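Local coordinates for vacuolar protein sorting-associated protein IST1 (Saccharomyces cerevisiae, PDB 3GGY) that works late in multivesicular-body cargo sorting, regulating recruitment of the ATPase VPS4 to the ESCRT-III complex and diminishing VPS4's ATPase activity, at residues 21-26 against 68-73; 40-45 against 174-179. All coordinates share one frame; numbering follows the deposited sequence.

How the contacts relate
Chain order makes the topology easy to follow. From the N terminus, helix 8-46 supplies the first half of both contacts: 21-26 near its middle and 40-45 close to its C-terminal end. The chain then turns back into helix 50-82, and contact 1 (21-26 against 68-73) pairs the two arms of a helical hairpin, closing a loop of 41 residues. Contact 2 (40-45 against 174-179) closes a far longer loop of 128 residues, bringing helix 166-179 back to the turn end of the hairpin. Because 68-73 falls between 40-45 and 174-179, the two closures cross rather than nest. Their centres lie about 26 Å apart, and helix 8-46 spans both.

Contact 1 (21-26 against 68-73); sequences QRLRYA and ELLEIL
Leu23 and Leu70 meet in the middle of the long antiparallel helical hairpin that forms the long core of the ESCRT-III-like N-terminal domain of IST1. Helices 8-46 and 50-82 run side by side here, their local axes 9.3 Å apart at closest approach and their N-to-C directions 154° apart. The two leucine side chains cross obliquely, and each offers its CD2 methyl to the other, Leu23 CD2 lying 3.8 Å from Leu70 CD2. In both, CG stands beside the backbone N and anti to the carbonyl carbon (chi1 -75° for Leu23, -61° for Leu70), a setting that carries the forked end into the interface.

The forks then part ways. Leu70 sends its CD1 onto Ala26, 3.9 Å from Ala26 CB, where the short side chain lets the leucine come close to the opposing helix backbone. Leu23 sends its CD1 to Leu73, meeting the base of that residue rather than its methyls. Each central leucine therefore touches two residues one turn apart on the other helix, the kind of interlocking by which an apolar helical seam is built.

All four touching residues are buried. Val119 lies against both Leu70 and Leu73, while Leu112 and Ala115 of helix 105-115 pack on Leu73, so the seam continues into a third helix. Along its border, Arg24 forms salt bridges with Glu74 and Glu78, adding a polar tie between the same two helices. At the Leu73 end, Leu23 CD1 rests 4.1 Å from Leu73 CB and 3.9 Å from the carbonyl carbon Leu73 C.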
ATOM      1  N   GLN A  21     -12.919   4.644   2.142  1.00 17.55           N
ATOM      2  CA  GLN A  21     -13.671   4.497   0.903  1.00 19.75           C
ATOM      3  C   GLN A  21     -12.758   4.590  -0.320  1.00 18.65           C
ATOM      4  O   GLN A  21     -12.893   3.810  -1.265  1.00 19.27           O
ATOM      5  CB  GLN A  21     -14.771   5.554   0.822  1.00 23.09           C
ATOM      6  CG  GLN A  21     -15.899   5.365   1.838  1.00 29.27           C
ATOM      7  CD  GLN A  21     -16.573   4.000   1.741  1.00 31.93           C
ATOM      8  OE1 GLN A  21     -16.117   3.019   2.337  1.00 32.80           O
ATOM      9  NE2 GLN A  21     -17.660   3.931   0.981  1.00 33.76           N
ATOM     10  N   ARG A  22     -11.823   5.535  -0.293  1.00 16.89           N
ATOM     11  CA  ARG A  22     -10.887   5.714  -1.399  1.00 16.02           C
ATOM     12  C   ARG A  22      -9.944   4.519  -1.515  1.00 14.28           C
ATOM     13  O   ARG A  22      -9.677   4.039  -2.612  1.00 14.08           O
ATOM     14  CB  ARG A  22     -10.074   6.998  -1.218  1.00 20.68           C
ATOM     15  CG  ARG A  22     -10.898   8.273  -1.309  1.00 24.76           C
ATOM     16  CD  ARG A  22     -11.573   8.393  -2.667  1.00 30.81           C
ATOM     17  NE  ARG A  22     -10.605   8.514  -3.754  1.00 35.97           N
ATOM     18  CZ  ARG A  22      -9.824   9.574  -3.944  1.00 39.23           C
ATOM     19  NH1 ARG A  22      -9.894  10.610  -3.120  1.00 41.06           N
ATOM     20  NH2 ARG A  22      -8.970   9.597  -4.958  1.00 41.44           N
ATOM     21  N   LEU A  23      -9.428   4.044  -0.387  1.00 13.77           N
ATOM     22  CA  LEU A  23      -8.527   2.893  -0.417  1.00 13.65           C
ATOM     23  C   LEU A  23      -9.245   1.659  -0.970  1.00 14.50           C
ATOM     24  O   LEU A  23      -8.688   0.913  -1.779  1.00 15.65           O
ATOM     25  CB  LEU A  23      -7.986   2.600   0.987  1.00 13.49           C
ATOM     26  CG  LEU A  23      -6.904   3.578   1.458  1.00 13.35           C
ATOM     27  CD1 LEU A  23      -6.696   3.472   2.966  1.00 14.04           C
ATOM     28  CD2 LEU A  23      -5.621   3.282   0.716  1.00 11.10           C
ATOM     29  N   ARG A  24     -10.482   1.442  -0.538  1.00 16.32           N
ATOM     30  CA  ARG A  24     -11.247   0.290  -1.014  1.00 18.05           C
ATOM     31  C   ARG A  24     -11.467   0.380  -2.516  1.00 18.89           C
ATOM     32  O   ARG A  24     -11.327  -0.610  -3.238  1.00 19.30           O
ATOM     33  CB  ARG A  24     -12.606   0.213  -0.303  1.00 18.32           C
ATOM     34  CG  ARG A  24     -12.536  -0.241   1.151  1.00 20.23           C
ATOM     35  CD  ARG A  24     -13.924  -0.258   1.789  1.00 22.50           C
ATOM     36  NE  ARG A  24     -13.886  -0.706   3.180  1.00 26.30           N
ATOM     37  CZ  ARG A  24     -14.937  -0.707   3.996  1.00 30.77           C
ATOM     38  NH1 ARG A  24     -16.118  -0.285   3.563  1.00 31.51           N
ATOM     39  NH2 ARG A  24     -14.809  -1.130   5.247  1.00 33.34           N
ATOM     40  N   TYR A  25     -11.803   1.578  -2.983  1.00 19.01           N
ATOM     41  CA  TYR A  25     -12.057   1.805  -4.399  1.00 20.61           C
ATOM     42  C   TYR A  25     -10.791   1.617  -5.229  1.00 19.09           C
ATOM     43  O   TYR A  25     -10.834   1.053  -6.324  1.00 19.44           O
ATOM     44  CB  TYR A  25     -12.614   3.213  -4.614  1.00 22.81           C
ATOM     45  CG  TYR A  25     -13.168   3.439  -6.000  1.00 27.49           C
ATOM     46  CD1 TYR A  25     -14.243   2.683  -6.470  1.00 30.24           C
ATOM     47  CD2 TYR A  25     -12.624   4.406  -6.842  1.00 29.12           C
ATOM     48  CE1 TYR A  25     -14.765   2.889  -7.748  1.00 30.89           C
ATOM     49  CE2 TYR A  25     -13.137   4.619  -8.123  1.00 31.40           C
ATOM     50  CZ  TYR A  25     -14.207   3.856  -8.567  1.00 30.47           C
ATOM     51  OH  TYR A  25     -14.718   4.060  -9.827  1.00 30.34           O
ATOM     52  N   ALA A  26      -9.665   2.090  -4.702  1.00 17.02           N
ATOM     53  CA  ALA A  26      -8.389   1.964  -5.394  1.00 14.47           C
ATOM     54  C   ALA A  26      -8.013   0.490  -5.515  1.00 13.25           C
ATOM     55  O   ALA A  26      -7.481   0.063  -6.541  1.00 13.65           O
ATOM     56  CB  ALA A  26      -7.300   2.734  -4.643  1.00 14.27           C
ATOM     57  N   GLU A  68      -1.334  -4.963  -2.034  1.00  9.49           N
ATOM     58  CA  GLU A  68      -1.200  -5.478  -0.675  1.00 10.25           C
ATOM     59  C   GLU A  68      -1.013  -4.301   0.285  1.00 10.07           C
ATOM     60  O   GLU A  68      -1.542  -4.304   1.396  1.00  9.82           O
ATOM     61  CB  GLU A  68       0.002  -6.414  -0.575  1.00 13.35           C
ATOM     62  CG  GLU A  68      -0.094  -7.622  -1.487  1.00 16.63           C
ATOM     63  CD  GLU A  68       1.071  -8.578  -1.315  1.00 22.31           C
ATOM     64  OE1 GLU A  68       2.232  -8.113  -1.329  1.00 25.46           O
ATOM     65  OE2 GLU A  68       0.824  -9.795  -1.174  1.00 26.56           O
ATOM     66  N   LEU A  69      -0.248  -3.298  -0.140  1.00  8.82           N
ATOM     67  CA  LEU A  69      -0.030  -2.122   0.702  1.00  7.58           C
ATOM     68  C   LEU A  69      -1.371  -1.464   0.986  1.00  8.36           C
ATOM     69  O   LEU A  69      -1.683  -1.138   2.129  1.00  7.96           O
ATOM     70  CB  LEU A  69       0.900  -1.112   0.007  1.00  8.39           C
ATOM     71  CG  LEU A  69       1.063   0.278   0.644  1.00  6.95           C
ATOM     72  CD1 LEU A  69       1.714   0.160   2.016  1.00 10.63           C
ATOM     73  CD2 LEU A  69       1.917   1.168  -0.279  1.00  8.63           C
ATOM     74  N   LEU A  70      -2.169  -1.269  -0.060  1.00  7.08           N
ATOM     75  CA  LEU A  70      -3.482  -0.645   0.095  1.00  9.01           C
ATOM     76  C   LEU A  70      -4.373  -1.422   1.060  1.00  7.91           C
ATOM     77  O   LEU A  70      -5.120  -0.822   1.828  1.00  8.59           O
ATOM     78  CB  LEU A  70      -4.181  -0.524  -1.264  1.00  8.91           C
ATOM     79  CG  LEU A  70      -3.472   0.329  -2.318  1.00 12.64           C
ATOM     80  CD1 LEU A  70      -4.334   0.398  -3.583  1.00 13.46           C
ATOM     81  CD2 LEU A  70      -3.231   1.728  -1.775  1.00 15.50           C
ATOM     82  N   GLU A  71      -4.298  -2.750   1.022  1.00  9.80           N
ATOM     83  CA  GLU A  71      -5.113  -3.571   1.915  1.00  8.49           C
ATOM     84  C   GLU A  71      -4.712  -3.331   3.367  1.00  9.71           C
ATOM     85  O   GLU A  71      -5.566  -3.214   4.248  1.00 11.66           O
ATOM     86  CB  GLU A  71      -4.946  -5.052   1.569  1.00 12.01           C
ATOM     87  CG  GLU A  71      -5.312  -5.371   0.124  1.00 15.05           C
ATOM     88  CD  GLU A  71      -5.064  -6.822  -0.249  1.00 19.55           C
ATOM     89  OE1 GLU A  71      -4.065  -7.398   0.231  1.00 21.34           O
ATOM     90  OE2 GLU A  71      -5.859  -7.377  -1.039  1.00 21.36           O
ATOM     91  N   ILE A  72      -3.411  -3.248   3.612  1.00  9.11           N
ATOM     92  CA  ILE A  72      -2.917  -3.017   4.960  1.00  9.42           C
ATOM     93  C   ILE A  72      -3.300  -1.611   5.437  1.00  8.76           C
ATOM     94  O   ILE A  72      -3.732  -1.420   6.578  1.00  8.32           O
ATOM     95  CB  ILE A  72      -1.382  -3.184   5.014  1.00 10.21           C
ATOM     96  CG1 ILE A  72      -1.004  -4.603   4.589  1.00 12.14           C
ATOM     97  CG2 ILE A  72      -0.875  -2.872   6.418  1.00 10.55           C
ATOM     98  CD1 ILE A  72       0.474  -4.793   4.294  1.00 11.91           C
ATOM     99  N   LEU A  73      -3.156  -0.620   4.565  1.00  8.36           N
ATOM    100  CA  LEU A  73      -3.492   0.743   4.952  1.00  8.10           C
ATOM    101  C   LEU A  73      -4.977   0.869   5.283  1.00  9.74           C
ATOM    102  O   LEU A  73      -5.361   1.629   6.178  1.00  9.71           O
ATOM    103  CB  LEU A  73      -3.104   1.727   3.840  1.00  8.55           C
ATOM    104  CG  LEU A  73      -1.605   1.806   3.524  1.00  7.69           C
ATOM    105  CD1 LEU A  73      -1.394   2.829   2.405  1.00  7.85           C
ATOM    106  CD2 LEU A  73      -0.812   2.199   4.779  1.00  9.21           C
TER

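Contact 2 (40-45 against 174-179); sequences QVAQLL and KEIAKT
Ile176 is pressed against Val41 and Ala42 where helix 166-179 of the ESCRT-III-like domain folds back on the turn end of the long hairpin, consistent with the closed form of ESCRT-III proteins. It is a compact example of how one branched residue can join two helices. Ile176 has by far the largest buried share and Val41 the next; Leu45 and Ala42 give smaller, similar ones.

The longer branch of Ile176 ends in CD1, which settles on Val41: Ile176 CD1 is 3.7 Å from Val41 CG1 and 3.8 Å from Val41 CB. Val41 CG2 stands somewhat farther off, so the methyl lies over the valine's branch point with a bias to CG1. The two side chains cross at about a right angle. CG1 of Ile176 stands beside its backbone N (chi1 -70°) and the chain runs on extended (chi2 172°), carrying CD1 out to the valine.

The shorter branch turns to the next residue, Ile176 CG2 coming within 4.1 Å of Ala42 CB and equally near the Ala42 backbone N. With only a methyl at Ala42 the backbones come close, Ala42 CA and Ile176 CA being 6.6 Å apart. Leu45 points toward helix 166-179, but its side chain stays 5.0 Å from segment 174-179 at the nearest, without close contact.

Neighbouring elements extend this small apolar interface. Val41 also packs on Arg56 and Val57 of helix 50-82, and the Ala42 side chain also touches Tyr180, just after helix 166-179. Leu45 leans on Ala53 of helix 50-82 and on Leu187 of helix 184-188; the Ala177 side chain meets the same leucine, placing the contact among four helices at the turn end of the hairpin.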
ATOM      1  N   GLN A  40      -2.872  -9.819 -20.689  1.00 15.79           N
ATOM      2  CA  GLN A  40      -2.006  -9.218 -21.692  1.00 16.94           C
ATOM      3  C   GLN A  40      -0.628  -9.870 -21.741  1.00 15.90           C
ATOM      4  O   GLN A  40      -0.009  -9.940 -22.804  1.00 16.47           O
ATOM      5  CB  GLN A  40      -1.913  -7.711 -21.438  1.00 19.85           C
ATOM      6  CG  GLN A  40      -3.293  -7.054 -21.454  1.00 24.78           C
ATOM      7  CD  GLN A  40      -3.275  -5.573 -21.124  1.00 29.67           C
ATOM      8  OE1 GLN A  40      -2.661  -5.149 -20.143  1.00 30.33           O
ATOM      9  NE2 GLN A  40      -3.966  -4.778 -21.936  1.00 31.82           N
ATOM     10  N   VAL A  41      -0.146 -10.351 -20.598  1.00 13.84           N
ATOM     11  CA  VAL A  41       1.141 -11.036 -20.564  1.00 13.40           C
ATOM     12  C   VAL A  41       0.965 -12.341 -21.338  1.00 15.09           C
ATOM     13  O   VAL A  41       1.829 -12.740 -22.110  1.00 15.52           O
ATOM     14  CB  VAL A  41       1.581 -11.366 -19.115  1.00 12.69           C
ATOM     15  CG1 VAL A  41       2.760 -12.338 -19.126  1.00 14.57           C
ATOM     16  CG2 VAL A  41       1.983 -10.090 -18.392  1.00 13.50           C
ATOM     17  N   ALA A  42      -0.174 -12.994 -21.133  1.00 14.03           N
ATOM     18  CA  ALA A  42      -0.459 -14.249 -21.816  1.00 14.79           C
ATOM     19  C   ALA A  42      -0.467 -14.033 -23.324  1.00 15.63           C
ATOM     20  O   ALA A  42       0.050 -14.856 -24.077  1.00 14.43           O
ATOM     21  CB  ALA A  42      -1.804 -14.804 -21.356  1.00 15.00           C
ATOM     22  N   GLN A  43      -1.047 -12.918 -23.759  1.00 15.46           N
ATOM     23  CA  GLN A  43      -1.119 -12.602 -25.182  1.00 16.84           C
ATOM     24  C   GLN A  43       0.276 -12.338 -25.747  1.00 16.37           C
ATOM     25  O   GLN A  43       0.564 -12.690 -26.888  1.00 17.10           O
ATOM     26  CB  GLN A  43      -2.035 -11.392 -25.405  1.00 20.06           C
ATOM     27  CG  GLN A  43      -2.317 -11.056 -26.866  1.00 23.11           C
ATOM     28  CD  GLN A  43      -2.852 -12.240 -27.660  1.00 25.68           C
ATOM     29  OE1 GLN A  43      -3.669 -13.019 -27.169  1.00 28.19           O
ATOM     30  NE2 GLN A  43      -2.400 -12.369 -28.903  1.00 27.49           N
ATOM     31  N   LEU A  44       1.139 -11.712 -24.950  1.00 14.67           N
ATOM     32  CA  LEU A  44       2.506 -11.448 -25.379  1.00 14.90           C
ATOM     33  C   LEU A  44       3.239 -12.770 -25.560  1.00 15.11           C
ATOM     34  O   LEU A  44       4.027 -12.927 -26.494  1.00 16.94           O
ATOM     35  CB  LEU A  44       3.243 -10.588 -24.346  1.00 13.78           C
ATOM     36  CG  LEU A  44       2.809  -9.123 -24.264  1.00 14.21           C
ATOM     37  CD1 LEU A  44       3.418  -8.469 -23.028  1.00 15.54           C
ATOM     38  CD2 LEU A  44       3.244  -8.401 -25.528  1.00 13.93           C
ATOM     39  N   LEU A  45       2.972 -13.726 -24.675  1.00 14.97           N
ATOM     40  CA  LEU A  45       3.617 -15.028 -24.769  1.00 14.75           C
ATOM     41  C   LEU A  45       3.164 -15.760 -26.024  1.00 14.80           C
ATOM     42  O   LEU A  45       3.981 -16.343 -26.735  1.00 16.67           O
ATOM     43  CB  LEU A  45       3.308 -15.877 -23.530  1.00 14.44           C
ATOM     44  CG  LEU A  45       3.877 -15.358 -22.203  1.00 14.22           C
ATOM     45  CD1 LEU A  45       3.347 -16.201 -21.052  1.00 14.00           C
ATOM     46  CD2 LEU A  45       5.400 -15.384 -22.244  1.00 17.00           C
ATOM     47  N   LYS A 174       4.802 -18.711 -15.068  1.00 13.78           N
ATOM     48  CA  LYS A 174       4.222 -20.044 -14.977  1.00 14.16           C
ATOM     49  C   LYS A 174       2.784 -20.011 -14.464  1.00 14.33           C
ATOM     50  O   LYS A 174       1.932 -20.769 -14.934  1.00 14.24           O
ATOM     51  CB  LYS A 174       5.075 -20.932 -14.066  1.00 15.14           C
ATOM     52  CG  LYS A 174       6.472 -21.196 -14.601  1.00 17.27           C
ATOM     53  CD  LYS A 174       7.265 -22.081 -13.660  1.00 18.84           C
ATOM     54  CE  LYS A 174       8.685 -22.286 -14.163  1.00 19.96           C
ATOM     55  NZ  LYS A 174       9.480 -23.147 -13.237  1.00 22.20           N
ATOM     56  N   GLU A 175       2.498 -19.135 -13.505  1.00 14.08           N
ATOM     57  CA  GLU A 175       1.141 -19.064 -12.977  1.00 13.89           C
ATOM     58  C   GLU A 175       0.205 -18.419 -14.001  1.00 12.99           C
ATOM     59  O   GLU A 175      -0.957 -18.799 -14.115  1.00 13.41           O
ATOM     60  CB  GLU A 175       1.130 -18.317 -11.636  1.00 15.04           C
ATOM     61  CG  GLU A 175       2.094 -18.948 -10.628  1.00 14.91           C
ATOM     62  CD  GLU A 175       1.972 -18.394  -9.219  1.00 18.20           C
ATOM     63  OE1 GLU A 175       1.659 -17.196  -9.063  1.00 17.66           O
ATOM     64  OE2 GLU A 175       2.214 -19.164  -8.265  1.00 15.72           O
ATOM     65  N   ILE A 176       0.713 -17.465 -14.772  1.00 12.49           N
ATOM     66  CA  ILE A 176      -0.117 -16.838 -15.797  1.00 12.02           C
ATOM     67  C   ILE A 176      -0.378 -17.875 -16.896  1.00 13.35           C
ATOM     68  O   ILE A 176      -1.465 -17.924 -17.466  1.00 12.84           O
ATOM     69  CB  ILE A 176       0.582 -15.600 -16.406  1.00 14.19           C
ATOM     70  CG1 ILE A 176       0.630 -14.480 -15.364  1.00 12.97           C
ATOM     71  CG2 ILE A 176      -0.169 -15.117 -17.650  1.00 12.24           C
ATOM     72  CD1 ILE A 176       1.470 -13.287 -15.788  1.00 11.81           C
ATOM     73  N   ALA A 177       0.619 -18.710 -17.180  1.00 13.79           N
ATOM     74  CA  ALA A 177       0.451 -19.736 -18.206  1.00 13.58           C
ATOM     75  C   ALA A 177      -0.626 -20.735 -17.789  1.00 15.30           C
ATOM     76  O   ALA A 177      -1.384 -21.221 -18.628  1.00 16.78           O
ATOM     77  CB  ALA A 177       1.768 -20.448 -18.457  1.00 14.56           C
ATOM     78  N   LYS A 178      -0.702 -21.044 -16.499  1.00 14.40           N
ATOM     79  CA  LYS A 178      -1.719 -21.982 -16.037  1.00 14.73           C
ATOM     80  C   LYS A 178      -3.102 -21.360 -16.158  1.00 14.75           C
ATOM     81  O   LYS A 178      -4.032 -21.979 -16.675  1.00 16.14           O
ATOM     82  CB  LYS A 178      -1.483 -22.397 -14.586  1.00 14.74           C
ATOM     83  CG  LYS A 178      -2.502 -23.441 -14.119  1.00 14.28           C
ATOM     84  CD  LYS A 178      -2.221 -23.965 -12.735  1.00 14.98           C
ATOM     85  CE  LYS A 178      -3.207 -25.064 -12.376  1.00 19.06           C
ATOM     86  NZ  LYS A 178      -2.933 -25.627 -11.034  1.00 19.75           N
ATOM     87  N   THR A 179      -3.233 -20.122 -15.694  1.00 14.02           N
ATOM     88  CA  THR A 179      -4.510 -19.432 -15.751  1.00 14.76           C
ATOM     89  C   THR A 179      -5.086 -19.341 -17.158  1.00 15.28           C
ATOM     90  O   THR A 179      -6.280 -19.567 -17.364  1.00 16.73           O
ATOM     91  CB  THR A 179      -4.397 -17.992 -15.189  1.00 14.51           C
ATOM     92  OG1 THR A 179      -4.048 -18.053 -13.803  1.00 17.02           O
ATOM     93  CG2 THR A 179      -5.718 -17.249 -15.335  1.00 13.46           C
TER